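Long-range contact in epoxyqueuosine reductase (Streptococcus thermophilus, PDB 5D6S), which is a reductase of the QueG family that carries cobalamin and iron-sulfur clusters and ends in a run of C-terminal helices: residues A330-L341 and A357-K366. Residues are numbered along the deposited sequence; the frame is centred on the assembly and turned at random.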
ATOM      1  N   ALA A 330       2.943 -20.639   5.298  1.00 41.40           N
ATOM      2  CA  ALA A 330       2.144 -21.710   4.758  1.00 44.45           C
ATOM      3  C   ALA A 330       2.339 -21.832   3.230  1.00 48.69           C
ATOM      4  O   ALA A 330       2.466 -22.921   2.697  1.00 50.33           O
ATOM      5  CB  ALA A 330       0.689 -21.490   5.106  1.00 47.05           C
ATOM      6  N   ASN A 331       2.368 -20.701   2.535  1.00 49.56           N
ATOM      7  CA  ASN A 331       2.627 -20.692   1.097  1.00 51.65           C
ATOM      8  C   ASN A 331       4.001 -21.228   0.689  1.00 53.50           C
ATOM      9  O   ASN A 331       4.153 -21.771  -0.401  1.00 61.25           O
ATOM     10  CB  ASN A 331       2.441 -19.281   0.537  1.00 51.06           C
ATOM     11  CG  ASN A 331       0.987 -18.909   0.441  1.00 53.55           C
ATOM     12  OD1 ASN A 331       0.103 -19.797   0.469  1.00 48.04           O
ATOM     13  ND2 ASN A 331       0.708 -17.613   0.345  1.00 48.43           N
ATOM     14  N   LEU A 332       4.990 -21.099   1.569  1.00 51.98           N
ATOM     15  CA  LEU A 332       6.276 -21.747   1.380  1.00 51.87           C
ATOM     16  C   LEU A 332       6.350 -23.208   1.850  1.00 50.88           C
ATOM     17  O   LEU A 332       7.418 -23.815   1.730  1.00 55.62           O
ATOM     18  CB  LEU A 332       7.366 -20.962   2.102  1.00 55.49           C
ATOM     19  CG  LEU A 332       7.555 -19.545   1.586  1.00 54.14           C
ATOM     20  CD1 LEU A 332       8.369 -18.734   2.574  1.00 50.20           C
ATOM     21  CD2 LEU A 332       8.224 -19.565   0.218  1.00 55.82           C
ATOM     22  N   HIS A 333       5.257 -23.777   2.375  1.00 51.95           N
ATOM     23  CA  HIS A 333       5.275 -25.151   2.931  1.00 58.74           C
ATOM     24  C   HIS A 333       6.409 -25.413   3.941  1.00 64.02           C
ATOM     25  O   HIS A 333       6.980 -26.513   3.977  1.00 70.26           O
ATOM     26  CB  HIS A 333       5.367 -26.155   1.794  1.00 61.17           C
ATOM     27  CG  HIS A 333       4.383 -25.895   0.710  1.00 70.55           C
ATOM     28  ND1 HIS A 333       3.049 -26.218   0.835  1.00 76.86           N
ATOM     29  CD2 HIS A 333       4.521 -25.311  -0.503  1.00 74.59           C
ATOM     30  CE1 HIS A 333       2.407 -25.840  -0.255  1.00 80.13           C
ATOM     31  NE2 HIS A 333       3.277 -25.290  -1.082  1.00 79.67           N
ATOM     32  N   ASP A 334       6.742 -24.394   4.739  1.00 62.27           N
ATOM     33  CA  ASP A 334       7.953 -24.412   5.568  1.00 62.65           C
ATOM     34  C   ASP A 334       7.788 -25.313   6.767  1.00 56.07           C
ATOM     35  O   ASP A 334       7.192 -24.910   7.765  1.00 61.12           O
ATOM     36  CB  ASP A 334       8.315 -23.000   6.043  1.00 63.98           C
ATOM     37  CG  ASP A 334       9.675 -22.936   6.733  1.00 67.62           C
ATOM     38  OD1 ASP A 334      10.386 -23.981   6.772  1.00 61.59           O
ATOM     39  OD2 ASP A 334      10.057 -21.824   7.185  1.00 62.11           O
ATOM     40  N   ARG A 335       8.360 -26.512   6.688  1.00 57.91           N
ATOM     41  CA  ARG A 335       8.312 -27.458   7.811  1.00 61.58           C
ATOM     42  C   ARG A 335       8.943 -26.890   9.084  1.00 50.09           C
ATOM     43  O   ARG A 335       8.593 -27.302  10.180  1.00 51.16           O
ATOM     44  CB  ARG A 335       8.977 -28.787   7.462  1.00 65.37           C
ATOM     45  CG  ARG A 335       8.229 -29.603   6.418  1.00 73.24           C
ATOM     46  CD  ARG A 335       8.786 -31.020   6.328  1.00 80.15           C
ATOM     47  NE  ARG A 335       8.522 -31.800   7.542  1.00 83.24           N
ATOM     48  CZ  ARG A 335       7.350 -32.362   7.838  1.00 78.74           C
ATOM     49  NH1 ARG A 335       6.299 -32.234   7.015  1.00 74.72           N
ATOM     50  NH2 ARG A 335       7.229 -33.052   8.964  1.00 73.94           N
ATOM     51  N   ASN A 336       9.816 -25.906   8.951  1.00 50.46           N
ATOM     52  CA  ASN A 336      10.453 -25.308  10.144  1.00 53.79           C
ATOM     53  C   ASN A 336       9.551 -24.413  10.971  1.00 53.03           C
ATOM     54  O   ASN A 336       9.886 -24.041  12.105  1.00 55.78           O
ATOM     55  CB  ASN A 336      11.720 -24.539   9.773  1.00 50.06           C
ATOM     56  CG  ASN A 336      12.794 -25.438   9.212  1.00 54.03           C
ATOM     57  OD1 ASN A 336      12.800 -26.649   9.419  1.00 55.03           O
ATOM     58  ND2 ASN A 336      13.686 -24.852   8.448  1.00 67.94           N
ATOM     59  N   ALA A 337       8.395 -24.065  10.430  1.00 52.20           N
ATOM     60  CA  ALA A 337       7.464 -23.232  11.179  1.00 46.89           C
ATOM     61  C   ALA A 337       6.565 -24.064  12.117  1.00 46.01           C
ATOM     62  O   ALA A 337       5.893 -23.517  12.990  1.00 43.65           O
ATOM     63  CB  ALA A 337       6.640 -22.428  10.212  1.00 44.36           C
ATOM     64  N   ILE A 338       6.514 -25.380  11.903  1.00 44.14           N
ATOM     65  CA  ILE A 338       5.467 -26.187  12.519  1.00 44.02           C
ATOM     66  C   ILE A 338       5.469 -25.945  14.024  1.00 46.67           C
ATOM     67  O   ILE A 338       4.422 -25.714  14.611  1.00 54.31           O
ATOM     68  CB  ILE A 338       5.604 -27.672  12.154  1.00 42.54           C
ATOM     69  CG1 ILE A 338       5.267 -27.866  10.666  1.00 43.87           C
ATOM     70  CG2 ILE A 338       4.682 -28.545  12.972  1.00 40.54           C
ATOM     71  CD1 ILE A 338       5.610 -29.236  10.099  1.00 42.80           C
ATOM     72  N   VAL A 339       6.634 -25.997  14.647  1.00 48.36           N
ATOM     73  CA  VAL A 339       6.665 -25.954  16.100  1.00 50.61           C
ATOM     74  C   VAL A 339       6.193 -24.569  16.574  1.00 51.27           C
ATOM     75  O   VAL A 339       5.504 -24.430  17.604  1.00 43.48           O
ATOM     76  CB  VAL A 339       7.997 -26.441  16.737  1.00 48.54           C
ATOM     77  CG1 VAL A 339       9.141 -26.497  15.746  1.00 58.73           C
ATOM     78  CG2 VAL A 339       8.375 -25.600  17.952  1.00 51.42           C
ATOM     79  N   LYS A 340       6.533 -23.544  15.811  1.00 48.23           N
ATOM     80  CA  LYS A 340       6.061 -22.197  16.142  1.00 43.40           C
ATOM     81  C   LYS A 340       4.545 -22.040  16.001  1.00 39.51           C
ATOM     82  O   LYS A 340       3.878 -21.375  16.792  1.00 35.17           O
ATOM     83  CB  LYS A 340       6.763 -21.164  15.262  1.00 41.01           C
ATOM     84  CG  LYS A 340       6.372 -19.727  15.561  1.00 40.11           C
ATOM     85  CD  LYS A 340       6.546 -19.365  17.009  1.00 45.29           C
ATOM     86  CE  LYS A 340       6.212 -17.897  17.253  1.00 50.68           C
ATOM     87  NZ  LYS A 340       6.398 -17.532  18.681  1.00 50.26           N
ATOM     88  N   LEU A 341       4.011 -22.609  14.947  1.00 42.81           N
ATOM     89  CA  LEU A 341       2.582 -22.557  14.732  1.00 43.16           C
ATOM     90  C   LEU A 341       1.880 -23.265  15.894  1.00 41.08           C
ATOM     91  O   LEU A 341       0.815 -22.858  16.323  1.00 45.66           O
ATOM     92  CB  LEU A 341       2.246 -23.192  13.369  1.00 45.33           C
ATOM     93  CG  LEU A 341       2.824 -22.423  12.167  1.00 42.88           C
ATOM     94  CD1 LEU A 341       2.802 -23.244  10.909  1.00 46.62           C
ATOM     95  CD2 LEU A 341       2.076 -21.126  11.917  1.00 40.16           C
ATOM     96  N   ALA A 357      -2.972 -20.044  11.844  1.00 44.21           N
ATOM     97  CA  ALA A 357      -1.994 -21.104  12.073  1.00 40.85           C
ATOM     98  C   ALA A 357      -2.589 -22.513  11.886  1.00 42.36           C
ATOM     99  O   ALA A 357      -1.946 -23.372  11.296  1.00 44.36           O
ATOM    100  CB  ALA A 357      -1.378 -20.973  13.453  1.00 37.06           C
ATOM    101  N   ILE A 358      -3.805 -22.745  12.378  1.00 39.14           N
ATOM    102  CA  ILE A 358      -4.459 -24.033  12.185  1.00 39.18           C
ATOM    103  C   ILE A 358      -4.578 -24.367  10.704  1.00 44.92           C
ATOM    104  O   ILE A 358      -4.173 -25.439  10.270  1.00 46.73           O
ATOM    105  CB  ILE A 358      -5.853 -24.033  12.827  1.00 42.78           C
ATOM    106  CG1 ILE A 358      -5.699 -24.145  14.344  1.00 41.57           C
ATOM    107  CG2 ILE A 358      -6.683 -25.188  12.298  1.00 42.85           C
ATOM    108  CD1 ILE A 358      -6.980 -23.898  15.064  1.00 45.70           C
ATOM    109  N   TRP A 359      -5.051 -23.396   9.916  1.00 45.48           N
ATOM    110  CA  TRP A 359      -5.049 -23.525   8.480  1.00 42.28           C
ATOM    111  C   TRP A 359      -3.652 -23.840   7.965  1.00 36.85           C
ATOM    112  O   TRP A 359      -3.474 -24.715   7.124  1.00 42.19           O
ATOM    113  CB  TRP A 359      -5.557 -22.227   7.819  1.00 45.29           C
ATOM    114  CG  TRP A 359      -5.417 -22.203   6.311  1.00 44.05           C
ATOM    115  CD1 TRP A 359      -6.184 -22.878   5.410  1.00 44.25           C
ATOM    116  CD2 TRP A 359      -4.447 -21.493   5.551  1.00 44.12           C
ATOM    117  NE1 TRP A 359      -5.760 -22.616   4.124  1.00 44.51           N
ATOM    118  CE2 TRP A 359      -4.701 -21.760   4.183  1.00 44.88           C
ATOM    119  CE3 TRP A 359      -3.404 -20.641   5.879  1.00 46.79           C
ATOM    120  CZ2 TRP A 359      -3.931 -21.221   3.159  1.00 45.19           C
ATOM    121  CZ3 TRP A 359      -2.622 -20.090   4.841  1.00 47.80           C
ATOM    122  CH2 TRP A 359      -2.894 -20.388   3.508  1.00 43.64           C
ATOM    123  N   ALA A 360      -2.681 -23.078   8.432  1.00 35.81           N
ATOM    124  CA  ALA A 360      -1.314 -23.161   7.925  1.00 36.79           C
ATOM    125  C   ALA A 360      -0.748 -24.584   8.104  1.00 38.37           C
ATOM    126  O   ALA A 360      -0.027 -25.096   7.216  1.00 34.09           O
ATOM    127  CB  ALA A 360      -0.425 -22.114   8.582  1.00 36.71           C
ATOM    128  N   LEU A 361      -1.085 -25.240   9.214  1.00 40.44           N
ATOM    129  CA  LEU A 361      -0.639 -26.629   9.384  1.00 43.48           C
ATOM    130  C   LEU A 361      -1.235 -27.558   8.329  1.00 50.31           C
ATOM    131  O   LEU A 361      -0.566 -28.485   7.877  1.00 53.35           O
ATOM    132  CB  LEU A 361      -0.937 -27.137  10.771  1.00 42.41           C
ATOM    133  CG  LEU A 361      -0.107 -26.503  11.883  1.00 42.03           C
ATOM    134  CD1 LEU A 361      -0.660 -26.940  13.217  1.00 41.73           C
ATOM    135  CD2 LEU A 361       1.357 -26.861  11.798  1.00 44.90           C
ATOM    136  N   GLY A 362      -2.466 -27.289   7.908  1.00 48.48           N
ATOM    137  CA  GLY A 362      -3.086 -28.099   6.876  1.00 54.37           C
ATOM    138  C   GLY A 362      -2.432 -27.934   5.517  1.00 55.28           C
ATOM    139  O   GLY A 362      -2.603 -28.754   4.618  1.00 64.68           O
ATOM    140  N   GLU A 363      -1.687 -26.863   5.366  1.00 50.56           N
ATOM    141  CA  GLU A 363      -1.003 -26.583   4.129  1.00 52.49           C
ATOM    142  C   GLU A 363       0.407 -27.193   4.150  1.00 53.03           C
ATOM    143  O   GLU A 363       0.858 -27.785   3.164  1.00 54.63           O
ATOM    144  CB  GLU A 363      -0.930 -25.045   3.957  1.00 55.21           C
ATOM    145  CG  GLU A 363      -1.970 -24.375   3.044  1.00 62.16           C
ATOM    146  CD  GLU A 363      -3.089 -25.266   2.532  1.00 59.80           C
ATOM    147  OE1 GLU A 363      -3.960 -25.693   3.314  1.00 59.60           O
ATOM    148  OE2 GLU A 363      -3.093 -25.518   1.313  1.00 64.49           O
ATOM    149  N   ILE A 364       1.118 -26.955   5.256  1.00 50.07           N
ATOM    150  CA  ILE A 364       2.522 -27.324   5.422  1.00 48.26           C
ATOM    151  C   ILE A 364       2.697 -28.834   5.558  1.00 49.16           C
ATOM    152  O   ILE A 364       3.529 -29.415   4.881  1.00 50.69           O
ATOM    153  CB  ILE A 364       3.131 -26.582   6.648  1.00 45.47           C
ATOM    154  CG1 ILE A 364       3.325 -25.102   6.307  1.00 44.95           C
ATOM    155  CG2 ILE A 364       4.460 -27.178   7.062  1.00 48.43           C
ATOM    156  CD1 ILE A 364       3.416 -24.172   7.500  1.00 42.30           C
ATOM    157  N   VAL A 365       1.923 -29.466   6.433  1.00 53.16           N
ATOM    158  CA  VAL A 365       2.065 -30.904   6.689  1.00 57.87           C
ATOM    159  C   VAL A 365       1.312 -31.703   5.624  1.00 65.63           C
ATOM    160  O   VAL A 365       0.124 -31.995   5.775  1.00 64.60           O
ATOM    161  CB  VAL A 365       1.537 -31.270   8.068  1.00 63.53           C
ATOM    162  CG1 VAL A 365       1.709 -32.752   8.326  1.00 69.19           C
ATOM    163  CG2 VAL A 365       2.246 -30.453   9.144  1.00 65.96           C
ATOM    164  N   LYS A 366       2.004 -32.046   4.539  1.00 75.22           N
ATOM    165  CA  LYS A 366       1.351 -32.625   3.361  1.00 76.00           C
ATOM    166  C   LYS A 366       0.920 -34.071   3.581  1.00 79.71           C
ATOM    167  O   LYS A 366      -0.167 -34.451   3.139  1.00 91.01           O
ATOM    168  CB  LYS A 366       2.246 -32.494   2.138  1.00 81.29           C
ATOM    169  CG  LYS A 366       2.351 -31.060   1.633  1.00 85.66           C
ATOM    170  CD  LYS A 366       3.180 -30.957   0.364  1.00 92.57           C
ATOM    171  CE  LYS A 366       2.864 -29.689  -0.425  1.00110.19           C
ATOM    172  NZ  LYS A 366       3.549 -29.652  -1.757  1.00111.59           N
TER
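A357 starts the contact with its CB 3.8 Å from CD2 of L341, a knob whose hole is formed by A357, A360, L361 and I364. W359 brings the six-membered part of its indole to A330, CZ3 lying 3.6 Å from CB; its CG is anti to the backbone N (chi1 172°), which swings the ring out to the flank of the helix. A360 meets A330 methyl to methyl (CB to CB, 3.7 Å), and these two small side chains let the backbones come close. On the other flank CD2 of L361 touches both CG2 of I338 and CD1 of L341. E363 sets its CB against A330 and its backbone O at the edge of the H333 ring, in plane; beyond CB the side chain bends away, and OE1 forms a salt bridge with K396. I364 is wedged into the turn between the helices: CD1 meets CD1 of L341 tip to tip at 3.6 Å, CG1 packs on CA of H333, and CG2 rests against O of D334 and CG1 of I338. V365 crosses I338 at about a right angle, CG2 to CD1 at 3.7 Å. Beyond the helix end, CE of the poorly ordered K366 makes a CH-pi contact over one face of the H333 ring, 4.0 Å from its centroid. Helix 351-364 thus packs against the Schellman-ended helix 318-331 and the start of helix 338-347, in a helical region where I326 and I345 extend the apolar core.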